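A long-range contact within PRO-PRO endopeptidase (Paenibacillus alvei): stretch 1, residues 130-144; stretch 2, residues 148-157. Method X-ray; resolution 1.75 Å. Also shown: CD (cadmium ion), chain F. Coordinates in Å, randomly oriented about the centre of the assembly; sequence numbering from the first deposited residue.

Stretch 1 (130-144) EFINIFNKEASVKYK
Stretch 2 148-157: YVSAYPTEYF

Aromatic rings often fill the space between helices that cross steeply, and this contact is a compact example. Helix 130-138 and helix 153-157 run at 82° to each other, their axes 10.2 Å apart at closest approach; the nearest CA pairs are Phe135-Pro153, 6.1 Å, and Ala139-Ser150, 5.1 Å. Residues 148-152 of stretch 2 are loop or turn, and Tyr152 takes the N-cap position before helix 153-157.

Along stretch 1, Phe131 (chi1 t, chi2 73°) points toward the partner. Its face receives the edge of Phe157, with centroids 5.8 Å apart and planes at 75°, while Phe131 CZ lies 3.6 Å from Tyr156 CD2. Ile132 (m, m) extends CD1 to 3.4 Å from Pro153 CG. Phe135 (t, 87°) offers a face to Pro153, whose CG stands 4.2 Å from the ring centroid, a CH-pi contact, with CG 9° off the ring normal; at the ring edge, Phe135 CD1 meets Tyr156 CB at 3.5 Å.

Ala139 meets the face of Tyr156 (t, 55°) with its CB, 3.8 Å from the ring centroid. Beyond it, in helix 140-143, Tyr143 (m, -81°) receives Val149 (t), CG1 lying 3.6 Å from its ring centroid. The polar complement is slight: Ser150 OG (p) lies 3.2 Å from Tyr143 O, within hydrogen-bonding reach. The two stretches bury 682 Å² between them, both sides summed.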

ATOM      1  N   GLU A 130      13.110  -7.321 -15.260  1.00 30.21           N
ATOM      2  CA  GLU A 130      14.004  -6.364 -14.627  1.00 30.26           C
ATOM      3  C   GLU A 130      13.725  -6.297 -13.127  1.00 32.11           C
ATOM      4  O   GLU A 130      14.666  -6.362 -12.336  1.00 32.46           O
ATOM      5  CB  GLU A 130      13.858  -4.962 -15.251  1.00 32.76           C
ATOM      6  CG  GLU A 130      14.873  -3.958 -14.720  1.00 41.89           C
ATOM      7  CD  GLU A 130      14.655  -2.481 -15.008  1.00 60.98           C
ATOM      8  OE1 GLU A 130      13.538  -2.097 -15.427  1.00 53.73           O
ATOM      9  OE2 GLU A 130      15.612  -1.701 -14.795  1.00 51.48           O
ATOM     10  N   PHE A 131      12.442  -6.137 -12.745  1.00 25.99           N
ATOM     11  CA  PHE A 131      12.096  -6.046 -11.325  1.00 23.61           C
ATOM     12  C   PHE A 131      12.289  -7.388 -10.626  1.00 28.09           C
ATOM     13  O   PHE A 131      12.789  -7.400  -9.504  1.00 26.58           O
ATOM     14  CB  PHE A 131      10.721  -5.430 -11.055  1.00 23.01           C
ATOM     15  CG  PHE A 131      10.584  -5.020  -9.591  1.00 23.11           C
ATOM     16  CD1 PHE A 131      11.262  -3.912  -9.095  1.00 27.69           C
ATOM     17  CD2 PHE A 131       9.858  -5.799  -8.699  1.00 24.49           C
ATOM     18  CE1 PHE A 131      11.161  -3.549  -7.742  1.00 28.50           C
ATOM     19  CE2 PHE A 131       9.737  -5.425  -7.351  1.00 27.21           C
ATOM     20  CZ  PHE A 131      10.411  -4.322  -6.879  1.00 27.55           C
ATOM     21  N   ILE A 132      11.913  -8.507 -11.286  1.00 25.75           N
ATOM     22  CA  ILE A 132      12.107  -9.856 -10.718  1.00 26.30           C
ATOM     23  C   ILE A 132      13.586 -10.082 -10.359  1.00 29.65           C
ATOM     24  O   ILE A 132      13.882 -10.628  -9.288  1.00 28.34           O
ATOM     25  CB  ILE A 132      11.587 -10.958 -11.691  1.00 29.65           C
ATOM     26  CG1 ILE A 132      10.025 -10.922 -11.873  1.00 31.25           C
ATOM     27  CG2 ILE A 132      12.089 -12.376 -11.311  1.00 30.92           C
ATOM     28  CD1 ILE A 132       9.197 -11.106 -10.752  1.00 40.54           C
ATOM     29  N   ASN A 133      14.498  -9.690 -11.271  1.00 28.69           N
ATOM     30  CA  ASN A 133      15.935  -9.798 -11.066  1.00 28.78           C
ATOM     31  C   ASN A 133      16.354  -9.004  -9.792  1.00 31.42           C
ATOM     32  O   ASN A 133      17.090  -9.531  -8.961  1.00 29.74           O
ATOM     33  CB  ASN A 133      16.712  -9.321 -12.309  1.00 32.40           C
ATOM     34  CG  ASN A 133      18.214  -9.329 -12.105  1.00 64.09           C
ATOM     35  OD1 ASN A 133      18.854 -10.385 -12.026  1.00 58.75           O
ATOM     36  ND2 ASN A 133      18.803  -8.148 -11.984  1.00 59.60           N
ATOM     37  N   ILE A 134      15.841  -7.764  -9.638  1.00 27.40           N
ATOM     38  CA  ILE A 134      16.120  -6.912  -8.485  1.00 26.72           C
ATOM     39  C   ILE A 134      15.588  -7.572  -7.182  1.00 28.56           C
ATOM     40  O   ILE A 134      16.311  -7.655  -6.175  1.00 28.54           O
ATOM     41  CB  ILE A 134      15.553  -5.490  -8.711  1.00 29.18           C
ATOM     42  CG1 ILE A 134      16.361  -4.739  -9.791  1.00 28.99           C
ATOM     43  CG2 ILE A 134      15.558  -4.687  -7.399  1.00 30.27           C
ATOM     44  CD1 ILE A 134      15.587  -3.583 -10.422  1.00 32.92           C
ATOM     45  N   PHE A 135      14.337  -8.044  -7.230  1.00 23.74           N
ATOM     46  CA  PHE A 135      13.664  -8.720  -6.122  1.00 23.33           C
ATOM     47  C   PHE A 135      14.475  -9.941  -5.689  1.00 27.79           C
ATOM     48  O   PHE A 135      14.716 -10.100  -4.508  1.00 27.09           O
ATOM     49  CB  PHE A 135      12.242  -9.120  -6.558  1.00 23.82           C
ATOM     50  CG  PHE A 135      11.588 -10.200  -5.730  1.00 24.12           C
ATOM     51  CD1 PHE A 135      10.883  -9.882  -4.573  1.00 25.73           C
ATOM     52  CD2 PHE A 135      11.638 -11.537  -6.131  1.00 26.60           C
ATOM     53  CE1 PHE A 135      10.236 -10.877  -3.825  1.00 25.18           C
ATOM     54  CE2 PHE A 135      10.981 -12.530  -5.394  1.00 28.14           C
ATOM     55  CZ  PHE A 135      10.310 -12.194  -4.225  1.00 25.84           C
ATOM     56  N   ASN A 136      14.904 -10.783  -6.634  1.00 26.69           N
ATOM     57  CA  ASN A 136      15.710 -11.975  -6.321  1.00 27.53           C
ATOM     58  C   ASN A 136      17.039 -11.653  -5.649  1.00 31.83           C
ATOM     59  O   ASN A 136      17.492 -12.432  -4.814  1.00 32.54           O
ATOM     60  CB  ASN A 136      15.948 -12.806  -7.582  1.00 26.68           C
ATOM     61  CG  ASN A 136      14.714 -13.540  -8.047  1.00 33.70           C
ATOM     62  OD1 ASN A 136      13.800 -13.834  -7.282  1.00 34.70           O
ATOM     63  ND2 ASN A 136      14.662 -13.863  -9.309  1.00 35.14           N
ATOM     64  N   LYS A 137      17.659 -10.512  -6.000  1.00 29.39           N
ATOM     65  CA  LYS A 137      18.918 -10.094  -5.407  1.00 30.05           C
ATOM     66  C   LYS A 137      18.765  -9.380  -4.049  1.00 32.17           C
ATOM     67  O   LYS A 137      19.654  -9.495  -3.206  1.00 32.44           O
ATOM     68  CB  LYS A 137      19.666  -9.150  -6.373  1.00 32.79           C
ATOM     69  CG  LYS A 137      20.269  -9.852  -7.595  1.00 41.04           C
ATOM     70  CD  LYS A 137      20.953  -8.858  -8.527  1.00 54.87           C
ATOM     71  CE  LYS A 137      21.550  -9.519  -9.747  1.00 68.11           C
ATOM     72  N   GLU A 138      17.702  -8.560  -3.867  1.00 27.43           N
ATOM     73  CA  GLU A 138      17.617  -7.661  -2.717  1.00 27.29           C
ATOM     74  C   GLU A 138      16.442  -7.792  -1.741  1.00 27.33           C
ATOM     75  O   GLU A 138      16.557  -7.244  -0.640  1.00 28.64           O
ATOM     76  CB  GLU A 138      17.653  -6.207  -3.226  1.00 29.42           C
ATOM     77  CG  GLU A 138      18.960  -5.880  -3.930  1.00 38.68           C
ATOM     78  CD  GLU A 138      19.172  -4.448  -4.366  1.00 45.47           C
ATOM     79  OE1 GLU A 138      20.339  -4.095  -4.647  1.00 35.24           O
ATOM     80  OE2 GLU A 138      18.184  -3.680  -4.439  1.00 34.82           O
ATOM     81  N   ALA A 139      15.336  -8.464  -2.101  1.00 24.16           N
ATOM     82  CA  ALA A 139      14.194  -8.574  -1.164  1.00 23.99           C
ATOM     83  C   ALA A 139      14.560  -9.244   0.176  1.00 29.40           C
ATOM     84  O   ALA A 139      14.035  -8.855   1.226  1.00 29.50           O
ATOM     85  CB  ALA A 139      13.014  -9.283  -1.819  1.00 23.62           C
ATOM     86  N   SER A 140      15.563 -10.146   0.153  1.00 28.01           N
ATOM     87  CA  SER A 140      16.033 -10.874   1.335  1.00 28.91           C
ATOM     88  C   SER A 140      16.733 -10.006   2.391  1.00 32.30           C
ATOM     89  O   SER A 140      16.708 -10.386   3.555  1.00 33.09           O
ATOM     90  CB  SER A 140      16.979 -11.994   0.918  1.00 33.69           C
ATOM     91  OG  SER A 140      18.024 -11.476   0.106  1.00 44.62           O
ATOM     92  N   VAL A 141      17.382  -8.895   1.983  1.00 28.97           N
ATOM     93  CA  VAL A 141      18.166  -7.983   2.847  1.00 29.49           C
ATOM     94  C   VAL A 141      17.412  -7.618   4.148  1.00 33.87           C
ATOM     95  O   VAL A 141      17.920  -7.874   5.237  1.00 33.39           O
ATOM     96  CB  VAL A 141      18.673  -6.719   2.083  1.00 33.10           C
ATOM     97  CG1 VAL A 141      19.399  -5.749   3.028  1.00 33.98           C
ATOM     98  CG2 VAL A 141      19.575  -7.107   0.910  1.00 32.92           C
ATOM     99  N   LYS A 142      16.205  -7.042   4.023  1.00 27.93           N
ATOM    100  CA  LYS A 142      15.406  -6.642   5.176  1.00 27.05           C
ATOM    101  C   LYS A 142      14.263  -7.600   5.477  1.00 29.00           C
ATOM    102  O   LYS A 142      13.728  -7.553   6.586  1.00 27.85           O
ATOM    103  CB  LYS A 142      14.787  -5.257   4.931  1.00 27.97           C
ATOM    104  CG  LYS A 142      15.797  -4.128   4.754  1.00 31.13           C
ATOM    105  CD  LYS A 142      15.085  -2.783   4.731  1.00 36.40           C
ATOM    106  CE  LYS A 142      16.020  -1.604   4.606  1.00 46.07           C
ATOM    107  NZ  LYS A 142      16.861  -1.403   5.826  1.00 40.86           N
ATOM    108  N   TYR A 143      13.823  -8.405   4.486  1.00 25.39           N
ATOM    109  CA  TYR A 143      12.597  -9.159   4.677  1.00 24.79           C
ATOM    110  C   TYR A 143      12.708 -10.690   4.686  1.00 29.55           C
ATOM    111  O   TYR A 143      11.659 -11.338   4.708  1.00 27.20           O
ATOM    112  CB  TYR A 143      11.558  -8.714   3.622  1.00 24.67           C
ATOM    113  CG  TYR A 143      11.348  -7.208   3.655  1.00 25.69           C
ATOM    114  CD1 TYR A 143      10.515  -6.621   4.606  1.00 26.66           C
ATOM    115  CD2 TYR A 143      12.064  -6.365   2.806  1.00 25.64           C
ATOM    116  CE1 TYR A 143      10.382  -5.234   4.692  1.00 28.44           C
ATOM    117  CE2 TYR A 143      11.931  -4.982   2.876  1.00 25.25           C
ATOM    118  CZ  TYR A 143      11.084  -4.421   3.814  1.00 30.68           C
ATOM    119  OH  TYR A 143      10.984  -3.051   3.894  1.00 34.81           O
ATOM    120  N   LYS A 144      13.929 -11.263   4.722  1.00 27.03           N
ATOM    121  CA  LYS A 144      14.069 -12.729   4.720  1.00 27.22           C
ATOM    122  C   LYS A 144      13.204 -13.407   5.780  1.00 29.23           C
ATOM    123  O   LYS A 144      13.099 -12.909   6.901  1.00 26.84           O
ATOM    124  CB  LYS A 144      15.543 -13.186   4.839  1.00 29.59           C
ATOM    125  CG  LYS A 144      16.252 -12.790   6.142  1.00 35.93           C
ATOM    126  CD  LYS A 144      17.748 -13.158   6.123  1.00 47.98           C
ATOM    127  N   TYR A 148       6.300 -13.047   2.699  1.00 20.44           N
ATOM    128  CA  TYR A 148       5.452 -11.984   2.210  1.00 20.31           C
ATOM    129  C   TYR A 148       6.224 -11.028   1.317  1.00 23.20           C
ATOM    130  O   TYR A 148       6.270 -11.247   0.114  1.00 22.44           O
ATOM    131  CB  TYR A 148       4.812 -11.289   3.437  1.00 20.33           C
ATOM    132  CG  TYR A 148       3.932 -10.095   3.148  1.00 21.66           C
ATOM    133  CD1 TYR A 148       2.761 -10.229   2.396  1.00 21.91           C
ATOM    134  CD2 TYR A 148       4.174  -8.868   3.764  1.00 23.29           C
ATOM    135  CE1 TYR A 148       1.904  -9.152   2.200  1.00 23.80           C
ATOM    136  CE2 TYR A 148       3.309  -7.791   3.592  1.00 24.66           C
ATOM    137  CZ  TYR A 148       2.187  -7.931   2.795  1.00 26.63           C
ATOM    138  OH  TYR A 148       1.329  -6.870   2.639  1.00 22.96           O
ATOM    139  N   VAL A 149       6.897 -10.025   1.896  1.00 19.82           N
ATOM    140  CA  VAL A 149       7.708  -9.095   1.093  1.00 22.22           C
ATOM    141  C   VAL A 149       8.850  -9.876   0.359  1.00 25.16           C
ATOM    142  O   VAL A 149       9.146  -9.567  -0.789  1.00 24.98           O
ATOM    143  CB  VAL A 149       8.226  -7.876   1.930  1.00 24.58           C
ATOM    144  CG1 VAL A 149       9.105  -6.966   1.081  1.00 24.84           C
ATOM    145  CG2 VAL A 149       7.057  -7.073   2.504  1.00 23.12           C
ATOM    146  N   SER A 150       9.437 -10.905   1.009  1.00 23.15           N
ATOM    147  CA  SER A 150      10.517 -11.703   0.411  1.00 23.31           C
ATOM    148  C   SER A 150      10.019 -12.847  -0.487  1.00 26.64           C
ATOM    149  O   SER A 150      10.830 -13.511  -1.136  1.00 24.65           O
ATOM    150  CB  SER A 150      11.434 -12.261   1.495  1.00 23.98           C
ATOM    151  OG  SER A 150      10.699 -13.159   2.311  1.00 28.95           O
ATOM    152  N   ALA A 151       8.702 -13.097  -0.477  1.00 23.94           N
ATOM    153  CA  ALA A 151       8.083 -14.168  -1.249  1.00 23.53           C
ATOM    154  C   ALA A 151       7.386 -13.680  -2.523  1.00 26.21           C
ATOM    155  O   ALA A 151       7.320 -14.435  -3.489  1.00 25.92           O
ATOM    156  CB  ALA A 151       7.084 -14.914  -0.366  1.00 23.74           C
ATOM    157  N   TYR A 152       6.870 -12.438  -2.536  1.00 21.09           N
ATOM    158  CA  TYR A 152       6.094 -11.901  -3.664  1.00 19.94           C
ATOM    159  C   TYR A 152       6.686 -10.613  -4.213  1.00 23.44           C
ATOM    160  O   TYR A 152       6.748  -9.626  -3.485  1.00 21.95           O
ATOM    161  CB  TYR A 152       4.619 -11.666  -3.211  1.00 20.97           C
ATOM    162  CG  TYR A 152       3.943 -12.961  -2.813  1.00 19.93           C
ATOM    163  CD1 TYR A 152       3.455 -13.842  -3.781  1.00 20.52           C
ATOM    164  CD2 TYR A 152       3.861 -13.346  -1.476  1.00 20.23           C
ATOM    165  CE1 TYR A 152       2.872 -15.058  -3.425  1.00 19.72           C
ATOM    166  CE2 TYR A 152       3.275 -14.554  -1.109  1.00 21.86           C
ATOM    167  CZ  TYR A 152       2.815 -15.423  -2.088  1.00 21.90           C
ATOM    168  OH  TYR A 152       2.287 -16.634  -1.715  1.00 22.30           O
ATOM    169  N   PRO A 153       7.042 -10.558  -5.526  1.00 21.36           N
ATOM    170  CA  PRO A 153       7.544  -9.283  -6.109  1.00 20.36           C
ATOM    171  C   PRO A 153       6.549  -8.128  -5.967  1.00 22.71           C
ATOM    172  O   PRO A 153       6.976  -6.999  -5.830  1.00 20.53           O
ATOM    173  CB  PRO A 153       7.751  -9.603  -7.594  1.00 22.75           C
ATOM    174  CG  PRO A 153       7.728 -11.082  -7.694  1.00 28.19           C
ATOM    175  CD  PRO A 153       7.017 -11.658  -6.515  1.00 22.74           C
ATOM    176  N   THR A 154       5.221  -8.394  -6.016  1.00 20.42           N
ATOM    177  CA  THR A 154       4.216  -7.326  -5.820  1.00 19.95           C
ATOM    178  C   THR A 154       4.349  -6.689  -4.429  1.00 22.21           C
ATOM    179  O   THR A 154       4.233  -5.472  -4.289  1.00 22.00           O
ATOM    180  CB  THR A 154       2.793  -7.869  -5.977  1.00 26.34           C
ATOM    181  OG1 THR A 154       2.692  -9.035  -5.160  1.00 28.00           O
ATOM    182  CG2 THR A 154       2.466  -8.213  -7.420  1.00 28.37           C
ATOM    183  N   GLU A 155       4.635  -7.516  -3.408  1.00 20.15           N
ATOM    184  CA  GLU A 155       4.790  -7.034  -2.042  1.00 19.05           C
ATOM    185  C   GLU A 155       6.105  -6.252  -1.891  1.00 22.11           C
ATOM    186  O   GLU A 155       6.124  -5.153  -1.298  1.00 21.45           O
ATOM    187  CB  GLU A 155       4.608  -8.214  -1.055  1.00 19.11           C
ATOM    188  CG  GLU A 155       3.192  -8.806  -1.158  1.00 19.78           C
ATOM    189  CD  GLU A 155       2.084  -7.858  -0.700  1.00 21.81           C
ATOM    190  OE1 GLU A 155       0.895  -8.213  -0.860  1.00 21.36           O
ATOM    191  OE2 GLU A 155       2.400  -6.793  -0.121  1.00 23.73           O
ATOM    192  N   TYR A 156       7.184  -6.768  -2.501  1.00 20.63           N
ATOM    193  CA  TYR A 156       8.474  -6.075  -2.471  1.00 20.71           C
ATOM    194  C   TYR A 156       8.345  -4.731  -3.191  1.00 24.48           C
ATOM    195  O   TYR A 156       8.816  -3.715  -2.669  1.00 24.62           O
ATOM    196  CB  TYR A 156       9.581  -6.933  -3.098  1.00 20.98           C
ATOM    197  CG  TYR A 156      10.954  -6.317  -2.932  1.00 23.22           C
ATOM    198  CD1 TYR A 156      11.437  -5.969  -1.670  1.00 24.88           C
ATOM    199  CD2 TYR A 156      11.737  -5.999  -4.042  1.00 24.73           C
ATOM    200  CE1 TYR A 156      12.670  -5.349  -1.513  1.00 26.64           C
ATOM    201  CE2 TYR A 156      12.980  -5.380  -3.893  1.00 25.75           C
ATOM    202  CZ  TYR A 156      13.449  -5.075  -2.626  1.00 30.65           C
ATOM    203  OH  TYR A 156      14.677  -4.493  -2.458  1.00 30.73           O
ATOM    204  N   PHE A 157       7.605  -4.708  -4.319  1.00 21.83           N
ATOM    205  CA  PHE A 157       7.358  -3.466  -5.047  1.00 21.95           C
ATOM    206  C   PHE A 157       6.671  -2.454  -4.131  1.00 24.99           C
ATOM    207  O   PHE A 157       7.189  -1.367  -3.922  1.00 22.72           O
ATOM    208  CB  PHE A 157       6.524  -3.683  -6.336  1.00 23.28           C
ATOM    209  CG  PHE A 157       6.253  -2.357  -7.014  1.00 24.09           C
ATOM    210  CD1 PHE A 157       7.218  -1.764  -7.825  1.00 26.43           C
ATOM    211  CD2 PHE A 157       5.075  -1.649  -6.755  1.00 24.28           C
ATOM    212  CE1 PHE A 157       6.994  -0.518  -8.414  1.00 27.36           C
ATOM    213  CE2 PHE A 157       4.865  -0.382  -7.327  1.00 28.51           C
ATOM    214  CZ  PHE A 157       5.826   0.169  -8.154  1.00 27.18           C
TER
HETATM  215 CD    CD F 302       0.740  -5.750   0.285  0.51 25.83          CD
HETATM  216  O   HOH W   1      -1.159  -6.183   0.928  1.00 29.57           O